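Long-range contact in ketosynthase (Streptomyces sp. MSC090213JE08, PDB 6KXD), which probably catalyses the condensation of an acyl chain with malonyl-ACP, releasing carbon dioxide, to extend a polyketide in a highly reducing type II system: residues R40-F45 with N53-V58. Numbering follows the deposited sequence.
Sequences RPITRF and NTACEV
Arg-40 pairs with Ala-55 in a small antiparallel two-stranded ribbon: Arg-40 N donates to Ala-55 O at 2.9 Å, and Ala-55 N returns a bond to Arg-40 O at 3.1 Å. A bend about CG-CD (chi3 50°) turns NE of Arg-40 out of line with its chain. Arg-40 NH1 bonds Glu-57 O at 2.7 Å, tilted 26° from the guanidinium plane, and also Ser-20 O. Pro-41, opposite Thr-54, rests its CA on Asn-53 O in a CA-H...O contact. Asn-53 O also accepts from Ile-42 N at 2.8 Å, while Ile-42 CG1 presses tightly on Ala-55 CB at 3.4 Å. Beyond the ribbon the Glu-57 carboxylate takes over. Thr-43 OG1 donates to the syn lone pair of Glu-57 OE1 at 2.6 Å, and Thr-43 N bonds Glu-57 OE2 at 2.8 Å. Arg-44 N reaches Glu-57 OE2 at 3.0 Å from the opposite face of the carboxylate plane. Arg-44 NH2 and Glu-57 OE1 form a long salt bridge in which no N-H points at the oxygen, and OE2 lies over one guanidinium face, toward the rim; Arg-44's stronger partner is Glu-233, which also accepts from Val-58 N. In this N-terminal part of the ketosynthase, Ile-42 touches Phe-205 of helix 202-210 and Arg-44 touches Tyr-81 of helix 77-93. The Glu-57 carboxylate accepts from two backbone N-H groups and a hydroxyl, tying down the loop at Thr-43 and Arg-44, and these donors probably stabilise its negative charge.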
loop_
_atom_site.group_PDB
_atom_site.type_symbol
_atom_site.label_atom_id
_atom_site.label_comp_id
_atom_site.label_asym_id
_atom_site.label_seq_id
_atom_site.Cartn_x
_atom_site.Cartn_y
_atom_site.Cartn_z
ATOM N N ARG A 40 -19.606 -8.266 17.955
ATOM C CA ARG A 40 -20.989 -7.823 18.045
ATOM C C ARG A 40 -21.636 -8.218 16.745
ATOM O O ARG A 40 -20.916 -8.575 15.816
ATOM C CB ARG A 40 -21.078 -6.312 18.282
ATOM C CG ARG A 40 -20.239 -5.469 17.331
ATOM C CD ARG A 40 -20.272 -3.982 17.655
ATOM N NE ARG A 40 -19.987 -3.734 19.054
ATOM C CZ ARG A 40 -18.780 -3.649 19.590
ATOM N NH1 ARG A 40 -17.699 -3.713 18.839
ATOM N NH2 ARG A 40 -18.669 -3.464 20.887
ATOM N N PRO A 41 -22.985 -8.211 16.630
ATOM C CA PRO A 41 -23.605 -8.500 15.349
ATOM C C PRO A 41 -23.120 -7.511 14.284
ATOM O O PRO A 41 -22.863 -6.319 14.563
ATOM C CB PRO A 41 -25.111 -8.346 15.585
ATOM C CG PRO A 41 -25.255 -8.486 17.096
ATOM C CD PRO A 41 -23.970 -7.956 17.699
ATOM N N ILE A 42 -23.039 -8.026 13.066
ATOM C CA ILE A 42 -22.768 -7.222 11.883
ATOM C C ILE A 42 -23.998 -6.369 11.566
ATOM O O ILE A 42 -25.106 -6.898 11.483
ATOM C CB ILE A 42 -22.443 -8.124 10.684
ATOM C CG1 ILE A 42 -21.140 -8.906 10.864
ATOM C CG2 ILE A 42 -22.432 -7.311 9.402
ATOM C CD1 ILE A 42 -20.950 -9.990 9.800
ATOM N N THR A 43 -23.779 -5.065 11.345
ATOM C CA THR A 43 -24.817 -4.117 10.883
ATOM C C THR A 43 -24.499 -3.600 9.472
ATOM O O THR A 43 -25.382 -3.091 8.769
ATOM C CB THR A 43 -24.931 -2.959 11.881
ATOM O OG1 THR A 43 -23.671 -2.289 11.922
ATOM C CG2 THR A 43 -25.278 -3.395 13.292
ATOM N N ARG A 44 -23.239 -3.712 9.031
ATOM C CA ARG A 44 -22.790 -2.921 7.877
ATOM C C ARG A 44 -23.400 -3.458 6.581
ATOM O O ARG A 44 -23.635 -2.701 5.631
ATOM C CB ARG A 44 -21.265 -2.883 7.772
ATOM C CG ARG A 44 -20.778 -1.781 6.837
ATOM C CD ARG A 44 -20.969 -0.367 7.382
ATOM N NE ARG A 44 -20.731 -0.287 8.826
ATOM C CZ ARG A 44 -19.562 -0.506 9.406
ATOM N NH1 ARG A 44 -18.489 -0.700 8.658
ATOM N NH2 ARG A 44 -19.471 -0.545 10.720
ATOM N N PHE A 45 -23.687 -4.761 6.551
ATOM C CA PHE A 45 -24.245 -5.370 5.387
ATOM C C PHE A 45 -25.090 -6.568 5.824
ATOM O O PHE A 45 -25.005 -7.010 6.964
ATOM C CB PHE A 45 -23.137 -5.796 4.414
ATOM C CG PHE A 45 -22.230 -6.852 4.974
ATOM C CD1 PHE A 45 -22.527 -8.192 4.787
ATOM C CD2 PHE A 45 -21.108 -6.511 5.718
ATOM C CE1 PHE A 45 -21.713 -9.175 5.330
ATOM C CE2 PHE A 45 -20.304 -7.495 6.265
ATOM C CZ PHE A 45 -20.616 -8.822 6.084
ATOM N N ASN A 53 -23.121 -14.241 11.649
ATOM C CA ASN A 53 -23.373 -12.776 11.528
ATOM C C ASN A 53 -22.668 -11.955 12.621
ATOM O O ASN A 53 -23.108 -10.844 12.942
ATOM C CB ASN A 53 -24.873 -12.467 11.502
ATOM C CG ASN A 53 -25.438 -12.339 12.897
ATOM O OD1 ASN A 53 -24.989 -13.031 13.803
ATOM N ND2 ASN A 53 -26.331 -11.383 13.098
ATOM N N THR A 54 -21.537 -12.450 13.134
ATOM C CA THR A 54 -20.721 -11.745 14.110
ATOM C C THR A 54 -19.438 -11.222 13.440
ATOM O O THR A 54 -18.828 -11.892 12.620
ATOM C CB THR A 54 -20.342 -12.659 15.274
ATOM O OG1 THR A 54 -21.562 -13.178 15.814
ATOM C CG2 THR A 54 -19.526 -11.957 16.334
ATOM N N ALA A 55 -19.037 -10.021 13.826
ATOM C CA ALA A 55 -17.795 -9.396 13.389
ATOM C C ALA A 55 -17.435 -8.433 14.500
ATOM O O ALA A 55 -18.193 -8.320 15.460
ATOM C CB ALA A 55 -17.987 -8.707 12.075
ATOM N N CYS A 56 -16.308 -7.742 14.370
ATOM C CA CYS A 56 -15.875 -6.829 15.375
ATOM C C CYS A 56 -15.961 -5.418 14.814
ATOM O O CYS A 56 -14.924 -4.785 14.551
ATOM C CB CYS A 56 -14.462 -7.112 15.859
ATOM S SG CYS A 56 -14.336 -8.685 16.755
ATOM N N GLU A 57 -17.196 -4.956 14.634
ATOM C CA GLU A 57 -17.447 -3.637 14.117
ATOM C C GLU A 57 -17.137 -2.588 15.172
ATOM O O GLU A 57 -17.092 -2.853 16.392
ATOM C CB GLU A 57 -18.891 -3.456 13.682
ATOM C CG GLU A 57 -19.198 -4.063 12.351
ATOM C CD GLU A 57 -20.649 -3.896 11.966
ATOM O OE1 GLU A 57 -21.366 -3.189 12.713
ATOM O OE2 GLU A 57 -21.057 -4.439 10.925
ATOM N N VAL A 58 -16.888 -1.369 14.673
ATOM C CA VAL A 58 -16.882 -0.207 15.496
ATOM C C VAL A 58 -18.354 0.124 15.722
ATOM O O VAL A 58 -19.133 0.295 14.778
ATOM C CB VAL A 58 -16.100 0.970 14.882
ATOM C CG1 VAL A 58 -16.349 2.272 15.629
ATOM C CG2 VAL A 58 -14.607 0.678 14.859
#